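VMB-1 (Vibrio alginolyticus, PDB 6JV4) probably hydrolyses the amide bond of beta-lactam antibiotics with the help of bound zinc ions, as a subclass B1 metallo-beta-lactamase. Local coordinates at residues A49-T54 with K62-W67; G89-L94 with I99-T104; N108-L113 with T145-V150. All coordinates share one frame; numbering follows the deposited sequence.

Contact 1: residues A49-T54 with K62-W67; sequences AHMIDT and KQLIEW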
loop_
_atom_site.group_PDB
_atom_site.type_symbol
_atom_site.label_atom_id
_atom_site.label_comp_id
_atom_site.label_asym_id
_atom_site.label_seq_id
_atom_site.Cartn_x
_atom_site.Cartn_y
_atom_site.Cartn_z
ATOM N N ALA A 49 -12.511 7.142 -9.207
ATOM C CA ALA A 49 -11.780 6.839 -7.964
ATOM C C ALA A 49 -10.932 5.604 -8.195
ATOM O O ALA A 49 -11.281 4.721 -9.018
ATOM C CB ALA A 49 -12.731 6.578 -6.823
ATOM N N HIS A 50 -9.881 5.514 -7.383
ATOM C CA HIS A 50 -8.884 4.443 -7.509
ATOM C C HIS A 50 -8.461 4.013 -6.120
ATOM O O HIS A 50 -8.324 4.887 -5.254
ATOM C CB HIS A 50 -7.704 4.954 -8.305
ATOM C CG HIS A 50 -8.066 5.490 -9.646
ATOM N ND1 HIS A 50 -7.997 4.706 -10.771
ATOM C CD2 HIS A 50 -8.439 6.724 -10.052
ATOM C CE1 HIS A 50 -8.316 5.452 -11.829
ATOM N NE2 HIS A 50 -8.575 6.677 -11.415
ATOM N N MET A 51 -8.313 2.722 -5.904
ATOM C CA MET A 51 -7.804 2.205 -4.607
ATOM C C MET A 51 -6.312 1.943 -4.694
ATOM O O MET A 51 -5.839 1.367 -5.711
ATOM C CB MET A 51 -8.496 0.899 -4.204
ATOM C CG MET A 51 -9.906 1.058 -3.913
ATOM S SD MET A 51 -10.500 -0.580 -3.306
ATOM C CE MET A 51 -12.237 -0.304 -3.618
ATOM N N ILE A 52 -5.602 2.245 -3.614
ATOM C CA ILE A 52 -4.224 1.798 -3.362
ATOM C C ILE A 52 -4.318 0.858 -2.156
ATOM O O ILE A 52 -4.604 1.366 -1.073
ATOM C CB ILE A 52 -3.274 2.991 -3.151
ATOM C CG1 ILE A 52 -3.239 3.892 -4.400
ATOM C CG2 ILE A 52 -1.899 2.476 -2.771
ATOM C CD1 ILE A 52 -2.449 5.143 -4.169
ATOM N N ASP A 53 -4.196 -0.439 -2.421
ATOM C CA ASP A 53 -4.475 -1.552 -1.486
ATOM C C ASP A 53 -5.997 -1.658 -1.279
ATOM O O ASP A 53 -6.723 -0.661 -1.347
ATOM C CB ASP A 53 -3.679 -1.471 -0.191
ATOM C CG ASP A 53 -2.182 -1.749 -0.331
ATOM O OD1 ASP A 53 -1.698 -2.040 -1.493
ATOM O OD2 ASP A 53 -1.524 -1.829 0.754
ATOM N N THR A 54 -6.436 -2.878 -1.012
ATOM C CA THR A 54 -7.802 -3.135 -0.523
ATOM C C THR A 54 -7.795 -3.078 1.002
ATOM O O THR A 54 -6.800 -3.432 1.665
ATOM C CB THR A 54 -8.339 -4.455 -1.099
ATOM O OG1 THR A 54 -7.476 -5.545 -0.753
ATOM C CG2 THR A 54 -8.502 -4.427 -2.599
ATOM N N LYS A 62 -16.252 -3.983 0.441
ATOM C CA LYS A 62 -17.626 -3.739 -0.070
ATOM C C LYS A 62 -18.139 -2.399 0.465
ATOM O O LYS A 62 -18.729 -1.614 -0.322
ATOM C CB LYS A 62 -18.550 -4.882 0.354
ATOM C CG LYS A 62 -18.304 -6.160 -0.413
ATOM C CD LYS A 62 -19.242 -7.284 -0.021
ATOM C CE LYS A 62 -18.982 -8.508 -0.861
ATOM N NZ LYS A 62 -20.013 -9.549 -0.641
ATOM N N GLN A 63 -17.881 -2.092 1.738
ATOM C CA GLN A 63 -18.320 -0.808 2.348
ATOM C C GLN A 63 -17.600 0.361 1.657
ATOM O O GLN A 63 -18.236 1.424 1.405
ATOM C CB GLN A 63 -18.061 -0.797 3.843
ATOM C CG GLN A 63 -18.957 -1.778 4.602
ATOM C CD GLN A 63 -18.358 -2.118 5.947
ATOM O OE1 GLN A 63 -17.372 -1.532 6.374
ATOM N NE2 GLN A 63 -18.966 -3.067 6.665
ATOM N N LEU A 64 -16.320 0.163 1.324
ATOM C CA LEU A 64 -15.544 1.239 0.661
ATOM C C LEU A 64 -16.135 1.491 -0.734
ATOM O O LEU A 64 -16.273 2.677 -1.112
ATOM C CB LEU A 64 -14.071 0.841 0.564
ATOM C CG LEU A 64 -13.169 1.922 -0.036
ATOM C CD1 LEU A 64 -13.292 3.235 0.721
ATOM C CD2 LEU A 64 -11.718 1.447 -0.084
ATOM N N ILE A 65 -16.444 0.445 -1.481
ATOM C CA ILE A 65 -17.061 0.590 -2.839
ATOM C C ILE A 65 -18.399 1.325 -2.698
ATOM O O ILE A 65 -18.661 2.278 -3.485
ATOM C CB ILE A 65 -17.197 -0.778 -3.506
ATOM C CG1 ILE A 65 -15.821 -1.299 -3.934
ATOM C CG2 ILE A 65 -18.171 -0.761 -4.687
ATOM C CD1 ILE A 65 -15.818 -2.757 -4.218
ATOM N N GLU A 66 -19.200 0.985 -1.694
ATOM C CA GLU A 66 -20.512 1.674 -1.466
ATOM C C GLU A 66 -20.257 3.159 -1.215
ATOM O O GLU A 66 -20.984 4.013 -1.779
ATOM C CB GLU A 66 -21.288 1.049 -0.294
ATOM C CG GLU A 66 -21.868 -0.311 -0.608
ATOM C CD GLU A 66 -22.183 -1.217 0.584
ATOM O OE1 GLU A 66 -22.329 -2.462 0.358
ATOM O OE2 GLU A 66 -22.282 -0.697 1.743
ATOM N N TRP A 67 -19.289 3.500 -0.370
ATOM C CA TRP A 67 -18.992 4.910 -0.017
ATOM C C TRP A 67 -18.546 5.674 -1.248
ATOM O O TRP A 67 -19.046 6.808 -1.448
ATOM C CB TRP A 67 -17.930 4.994 1.067
ATOM C CG TRP A 67 -17.514 6.382 1.419
ATOM C CD1 TRP A 67 -18.086 7.205 2.343
ATOM C CD2 TRP A 67 -16.354 7.074 0.927
ATOM N NE1 TRP A 67 -17.367 8.370 2.449
ATOM C CE2 TRP A 67 -16.312 8.324 1.579
ATOM C CE3 TRP A 67 -15.385 6.779 -0.031
ATOM C CZ2 TRP A 67 -15.312 9.265 1.330
ATOM C CZ3 TRP A 67 -14.406 7.717 -0.291
ATOM C CH2 TRP A 67 -14.380 8.945 0.369
#
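Met51 and Leu64 reach for one another tip to tip between strand 48-52 and helix 58-70. The thioether of Met51 does all the bridging from the strand: its chain runs extended beyond CG (chi2 -175°, chi3 -160°), which carries the sulfur and terminal methyl out to the helix. There one branch of Leu64 receives both, with CD2 4.0 Å from Met51 CE and equally 4.0 Å from Met51 SD. Ile65 meets the same methyl from another direction. Its side chain crosses that of Met51 at about a right angle, and its CG1 comes within 3.7 Å of Met51 CE, the closest approach of the contact. Although the Ile65 side chain does not leave its backbone pointing at the strand, its end bends nearer, so that two successive helix residues hold a single methyl group. No hydrogen bond spans the two segments; the join is purely apolar and all three residues are buried.

Neighbouring elements complete the packing. Met51 also lies on Ile75 and Ala78 of strand 74-79, Leu64 on Val42 of strand 36-45, and Ile65 on Leu97, just past helix 91-96. The arrangement belongs to a beta-alpha-beta unit, strand 48-52, helix 58-70 and parallel strand 74-79, in which the helix lies against one face of the sheet, as in the alpha-beta/beta-alpha sandwich of metallo-beta-lactamases.

Contact 2: residues G89-L94 with I99-T104; sequences GDIPLL and IKTYAT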
loop_
_atom_site.group_PDB
_atom_site.type_symbol
_atom_site.label_atom_id
_atom_site.label_comp_id
_atom_site.label_asym_id
_atom_site.label_seq_id
_atom_site.Cartn_x
_atom_site.Cartn_y
_atom_site.Cartn_z
ATOM N N GLY A 89 -5.858 -8.527 -0.596
ATOM C CA GLY A 89 -6.855 -9.525 -0.171
ATOM C C GLY A 89 -8.108 -9.555 -1.025
ATOM O O GLY A 89 -8.684 -10.647 -1.195
ATOM N N ASP A 90 -8.525 -8.445 -1.606
ATOM C CA ASP A 90 -9.814 -8.431 -2.349
ATOM C C ASP A 90 -9.622 -8.328 -3.859
ATOM O O ASP A 90 -10.587 -7.952 -4.552
ATOM C CB ASP A 90 -10.776 -7.432 -1.710
ATOM C CG ASP A 90 -11.485 -8.039 -0.519
ATOM O OD1 ASP A 90 -12.034 -9.177 -0.667
ATOM O OD2 ASP A 90 -11.521 -7.379 0.527
ATOM N N ILE A 91 -8.508 -8.805 -4.417
ATOM C CA ILE A 91 -8.398 -8.927 -5.895
ATOM C C ILE A 91 -9.586 -9.719 -6.464
ATOM O O ILE A 91 -10.147 -9.305 -7.493
ATOM C CB ILE A 91 -7.028 -9.496 -6.263
ATOM C CG1 ILE A 91 -5.936 -8.426 -6.108
ATOM C CG2 ILE A 91 -7.030 -10.065 -7.649
ATOM C CD1 ILE A 91 -4.581 -8.962 -6.440
ATOM N N PRO A 92 -9.984 -10.893 -5.898
ATOM C CA PRO A 92 -11.060 -11.669 -6.494
ATOM C C PRO A 92 -12.349 -10.857 -6.578
ATOM O O PRO A 92 -12.980 -10.860 -7.647
ATOM C CB PRO A 92 -11.170 -12.895 -5.575
ATOM C CG PRO A 92 -9.765 -13.038 -5.010
ATOM C CD PRO A 92 -9.333 -11.605 -4.787
ATOM N N LEU A 93 -12.732 -10.182 -5.495
ATOM C CA LEU A 93 -13.945 -9.339 -5.476
ATOM C C LEU A 93 -13.830 -8.281 -6.564
ATOM O O LEU A 93 -14.818 -8.074 -7.292
ATOM C CB LEU A 93 -14.140 -8.691 -4.106
ATOM C CG LEU A 93 -15.291 -7.701 -4.041
ATOM C CD1 LEU A 93 -16.637 -8.419 -4.294
ATOM C CD2 LEU A 93 -15.301 -6.965 -2.732
ATOM N N LEU A 94 -12.694 -7.565 -6.644
ATOM C CA LEU A 94 -12.613 -6.464 -7.635
ATOM C C LEU A 94 -12.674 -7.048 -9.046
ATOM O O LEU A 94 -13.374 -6.454 -9.921
ATOM C CB LEU A 94 -11.329 -5.661 -7.415
ATOM C CG LEU A 94 -11.210 -4.946 -6.077
ATOM C CD1 LEU A 94 -9.885 -4.200 -5.968
ATOM C CD2 LEU A 94 -12.333 -3.986 -5.816
ATOM N N ILE A 99 -13.588 -4.335 -11.869
ATOM C CA ILE A 99 -12.726 -3.184 -11.496
ATOM C C ILE A 99 -11.297 -3.616 -11.829
ATOM O O ILE A 99 -10.915 -4.693 -11.365
ATOM C CB ILE A 99 -12.912 -2.841 -10.009
ATOM C CG1 ILE A 99 -14.340 -2.416 -9.698
ATOM C CG2 ILE A 99 -11.902 -1.782 -9.567
ATOM C CD1 ILE A 99 -14.657 -2.410 -8.226
ATOM N N LYS A 100 -10.578 -2.894 -12.681
ATOM C CA LYS A 100 -9.224 -3.315 -13.109
ATOM C C LYS A 100 -8.325 -3.358 -11.863
ATOM O O LYS A 100 -8.445 -2.470 -11.014
ATOM C CB LYS A 100 -8.577 -2.369 -14.120
ATOM C CG LYS A 100 -9.334 -2.191 -15.432
ATOM C CD LYS A 100 -8.479 -1.621 -16.554
ATOM C CE LYS A 100 -9.167 -1.744 -17.907
ATOM N NZ LYS A 100 -8.284 -2.419 -18.886
ATOM N N THR A 101 -7.564 -4.420 -11.747
ATOM C CA THR A 101 -6.568 -4.588 -10.672
ATOM C C THR A 101 -5.194 -4.579 -11.290
ATOM O O THR A 101 -4.940 -5.292 -12.271
ATOM C CB THR A 101 -6.851 -5.830 -9.832
ATOM O OG1 THR A 101 -6.927 -6.975 -10.689
ATOM C CG2 THR A 101 -8.117 -5.707 -9.020
ATOM N N TYR A 102 -4.282 -3.856 -10.659
ATOM C CA TYR A 102 -2.905 -3.748 -11.154
ATOM C C TYR A 102 -1.944 -4.300 -10.116
ATOM O O TYR A 102 -2.127 -4.027 -8.938
ATOM C CB TYR A 102 -2.525 -2.292 -11.374
ATOM C CG TYR A 102 -3.142 -1.685 -12.608
ATOM C CD1 TYR A 102 -2.443 -1.661 -13.805
ATOM C CD2 TYR A 102 -4.438 -1.247 -12.592
ATOM C CE1 TYR A 102 -3.020 -1.145 -14.957
ATOM C CE2 TYR A 102 -5.031 -0.720 -13.731
ATOM C CZ TYR A 102 -4.305 -0.651 -14.905
ATOM O OH TYR A 102 -4.905 -0.105 -15.994
ATOM N N ALA A 103 -0.993 -5.098 -10.570
ATOM C CA ALA A 103 0.072 -5.652 -9.713
ATOM C C ALA A 103 1.296 -5.805 -10.580
ATOM O O ALA A 103 1.136 -6.055 -11.802
ATOM C CB ALA A 103 -0.333 -6.963 -9.078
ATOM N N THR A 104 2.477 -5.757 -9.983
ATOM C CA THR A 104 3.687 -6.031 -10.758
ATOM C C THR A 104 3.769 -7.520 -11.096
ATOM O O THR A 104 3.097 -8.378 -10.476
ATOM C CB THR A 104 4.985 -5.597 -10.076
ATOM O OG1 THR A 104 5.219 -6.527 -9.013
ATOM C CG2 THR A 104 4.960 -4.176 -9.560
#
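Leu94 and Ile99 share one first torsion, both near -60°, which sets CG of the former and CG1 of the latter opposite their own carbonyl carbons. From these positions the two chains slant across each other and meet through their outer methyls, Leu94 CD2 lying 3.7 Å from Ile99 CD1. Thr101 is turned differently. With chi1 at 55°, its OG1 stands between the backbone N and the carbonyl carbon, and the methyl is left to face the helix. This methyl, CG2, packs 3.6 Å from Leu94 CB and 3.8 Å from Leu94 CD1, and thus covers the base and one branch of the leucine while Ile99 takes the other branch. The Thr101 hydroxyl is engaged with Asn95 OD1 and the backbone N of Ser120, outside this apolar patch.

A backbone bond ties the segments together: Ile99 N donates to Leu94 O over 2.9 Å, closing the turn that leads from the helix to the strand. Ile91, one turn earlier in the helix, makes a looser approach, its CG2 4.3 Å from Thr101 OG1.

Helix 91-96 is thereby folded back, after a short connection, over strand 100-104, which runs parallel to strands 74-79 and 121-123 on its two sides. Leu94 also touches Ala78 of strand 74-79 and Ile65 of helix 58-70, wedged between sheet and neighbouring helix.

Contact 3: residues N108-L113 with T145-V150; sequences NKLLKL and TEDNIV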
loop_
_atom_site.group_PDB
_atom_site.type_symbol
_atom_site.label_atom_id
_atom_site.label_comp_id
_atom_site.label_asym_id
_atom_site.label_seq_id
_atom_site.Cartn_x
_atom_site.Cartn_y
_atom_site.Cartn_z
ATOM N N ASN A 108 2.443 -10.791 -8.988
ATOM C CA ASN A 108 1.593 -11.844 -9.588
ATOM C C ASN A 108 2.312 -13.193 -9.511
ATOM O O ASN A 108 1.641 -14.207 -9.226
ATOM C CB ASN A 108 1.172 -11.497 -11.010
ATOM C CG ASN A 108 0.047 -10.480 -11.014
ATOM O OD1 ASN A 108 -0.803 -10.435 -10.105
ATOM N ND2 ASN A 108 0.039 -9.653 -12.059
ATOM N N LYS A 109 3.643 -13.210 -9.638
ATOM C CA LYS A 109 4.443 -14.441 -9.395
ATOM C C LYS A 109 4.088 -14.988 -8.009
ATOM O O LYS A 109 3.857 -16.236 -7.884
ATOM C CB LYS A 109 5.941 -14.198 -9.527
ATOM C CG LYS A 109 6.793 -15.403 -9.113
ATOM C CD LYS A 109 8.244 -15.155 -9.192
ATOM C CE LYS A 109 8.794 -14.292 -8.069
ATOM N NZ LYS A 109 10.255 -14.092 -8.221
ATOM N N LEU A 110 4.111 -14.131 -7.000
ATOM C CA LEU A 110 3.943 -14.576 -5.593
ATOM C C LEU A 110 2.478 -14.886 -5.292
ATOM O O LEU A 110 2.232 -15.871 -4.553
ATOM C CB LEU A 110 4.557 -13.544 -4.660
ATOM C CG LEU A 110 6.066 -13.423 -4.845
ATOM C CD1 LEU A 110 6.661 -12.309 -4.009
ATOM C CD2 LEU A 110 6.740 -14.731 -4.506
ATOM N N LEU A 111 1.533 -14.193 -5.922
ATOM C CA LEU A 111 0.117 -14.596 -5.755
ATOM C C LEU A 111 -0.046 -15.985 -6.380
ATOM O O LEU A 111 -0.681 -16.871 -5.732
ATOM C CB LEU A 111 -0.786 -13.562 -6.420
ATOM C CG LEU A 111 -0.870 -12.213 -5.716
ATOM C CD1 LEU A 111 -1.543 -11.207 -6.648
ATOM C CD2 LEU A 111 -1.613 -12.283 -4.401
ATOM N N LYS A 112 0.521 -16.195 -7.559
ATOM C CA LYS A 112 0.343 -17.476 -8.306
ATOM C C LYS A 112 0.987 -18.603 -7.492
ATOM O O LYS A 112 0.393 -19.709 -7.420
ATOM C CB LYS A 112 0.934 -17.368 -9.699
ATOM C CG LYS A 112 0.717 -18.591 -10.573
ATOM C CD LYS A 112 1.297 -18.427 -11.962
ATOM C CE LYS A 112 1.823 -19.731 -12.540
ATOM N NZ LYS A 112 0.772 -20.770 -12.533
ATOM N N LEU A 113 2.147 -18.343 -6.881
ATOM C CA LEU A 113 2.906 -19.341 -6.079
ATOM C C LEU A 113 2.030 -19.799 -4.924
ATOM O O LEU A 113 2.146 -20.981 -4.525
ATOM C CB LEU A 113 4.170 -18.670 -5.526
ATOM C CG LEU A 113 5.042 -19.499 -4.585
ATOM C CD1 LEU A 113 5.597 -20.715 -5.313
ATOM C CD2 LEU A 113 6.188 -18.644 -4.058
ATOM N N THR A 145 8.807 -7.433 1.512
ATOM C CA THR A 145 8.668 -8.582 0.624
ATOM C C THR A 145 9.545 -8.320 -0.606
ATOM O O THR A 145 10.020 -7.204 -0.817
ATOM C CB THR A 145 7.219 -8.870 0.222
ATOM O OG1 THR A 145 6.753 -7.665 -0.389
ATOM C CG2 THR A 145 6.319 -9.268 1.367
ATOM N N GLU A 146 9.696 -9.344 -1.412
ATOM C CA GLU A 146 10.458 -9.259 -2.670
ATOM C C GLU A 146 9.792 -8.229 -3.582
ATOM O O GLU A 146 10.521 -7.561 -4.358
ATOM C CB GLU A 146 10.405 -10.658 -3.299
ATOM C CG GLU A 146 10.998 -10.765 -4.655
ATOM C CD GLU A 146 10.822 -12.147 -5.312
ATOM O OE1 GLU A 146 10.296 -13.097 -4.662
ATOM O OE2 GLU A 146 11.302 -12.292 -6.436
ATOM N N ASP A 147 8.441 -8.205 -3.578
ATOM C CA ASP A 147 7.618 -7.514 -4.597
ATOM C C ASP A 147 7.165 -6.110 -4.193
ATOM O O ASP A 147 6.558 -5.437 -5.039
ATOM C CB ASP A 147 6.396 -8.354 -4.963
ATOM C CG ASP A 147 5.468 -8.568 -3.782
ATOM O OD1 ASP A 147 5.987 -8.803 -2.690
ATOM O OD2 ASP A 147 4.260 -8.496 -3.992
ATOM N N ASN A 148 7.421 -5.655 -2.982
ATOM C CA ASN A 148 6.764 -4.443 -2.444
ATOM C C ASN A 148 7.017 -3.231 -3.369
ATOM O O ASN A 148 8.190 -3.020 -3.797
ATOM C CB ASN A 148 7.141 -4.173 -0.979
ATOM C CG ASN A 148 8.616 -4.147 -0.644
ATOM O OD1 ASN A 148 9.499 -3.873 -1.531
ATOM N ND2 ASN A 148 8.907 -4.461 0.586
ATOM N N ILE A 149 5.972 -2.466 -3.671
ATOM C CA ILE A 149 6.083 -1.174 -4.398
ATOM C C ILE A 149 5.601 -0.040 -3.519
ATOM O O ILE A 149 4.839 -0.241 -2.561
ATOM C CB ILE A 149 5.257 -1.237 -5.711
ATOM C CG1 ILE A 149 3.827 -1.673 -5.484
ATOM C CG2 ILE A 149 5.954 -2.146 -6.718
ATOM C CD1 ILE A 149 2.898 -1.437 -6.670
ATOM N N VAL A 150 6.003 1.180 -3.885
ATOM C CA VAL A 150 5.447 2.391 -3.265
ATOM C C VAL A 150 4.694 3.160 -4.352
ATOM O O VAL A 150 4.924 2.929 -5.556
ATOM C CB VAL A 150 6.549 3.232 -2.599
ATOM C CG1 VAL A 150 7.269 2.436 -1.512
ATOM C CG2 VAL A 150 7.515 3.823 -3.621
HETATM O O HOH W 1 10.836 -15.637 -5.206
#
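Leu110 and Asp147 form the tight, sheltered half of this contact, whereas Lys109 and Glu146 form its exposed edge, and adjacent residues on each segment thus play contrasting parts. One methyl spans the boundary between the two halves. On the buried side Leu110 CD1 lies over the face of the Asp147 carboxylate, 3.8 Å from Asp147 OD1, and it also reaches the partly exposed Glu146, 3.8 Å from Glu146 OE1. The leucine side chain runs aslant both acidic chains.

Asp147 finds its polar partners away from the methyl. Its OD1 accepts a 2.7 Å hydrogen bond from Thr145 OG1, which approaches from the opposite face of the carboxylate, 36° out of its plane. Its other oxygen, OD2, is bonded to Thr107 OG1 on helix 105-113, so both oxygens are gripped and the group's rotation is probably restricted.

Toward the exposed edge, Lys109 swings away from an extended course at chi3 (75°) and crosses Glu146 at about a right angle. The salt bridge runs 2.7 Å from Lys109 NZ to Glu146 OE2, on the syn side and 28° out of the carboxylate plane. A water molecule donates to Glu146 OE1 at 2.7 Å but has only a weak link to the ammonium group, giving this edge a partly hydrated character.

Chemically, the contact combines a surface ion pair with a buried carboxylate hydrogen-bonded at both oxygens. The former joins helix 105-113 to the loop that follows zinc ligand His144; the latter, whose side chain is about 4 Å from that of zinc ligand His82, would probably put negative charge near the metal site and could polarise the surroundings of that histidine.

Overall arrangement
The three contacts follow one another along the chain and come progressively nearer the zinc centre. Contacts 1 and 2 have centres 11 Å apart and reach the same sheet; they meet where Thr54 CG2 packs 3.6 Å from Leu94 CD1. Contact 2 passes directly into contact 3 because helix 105-113 follows strand 100-104, and Thr104 CG2 lies 3.6 Å from Ile149 CG2. Contacts 1 and 3 do not touch, their centres being 21 Å apart. Contact 1 is remote from the metals, Ile91 of contact 2 has its side chain about 13 Å from a zinc ion, and that of Asp147 in contact 3 is about 8 Å away.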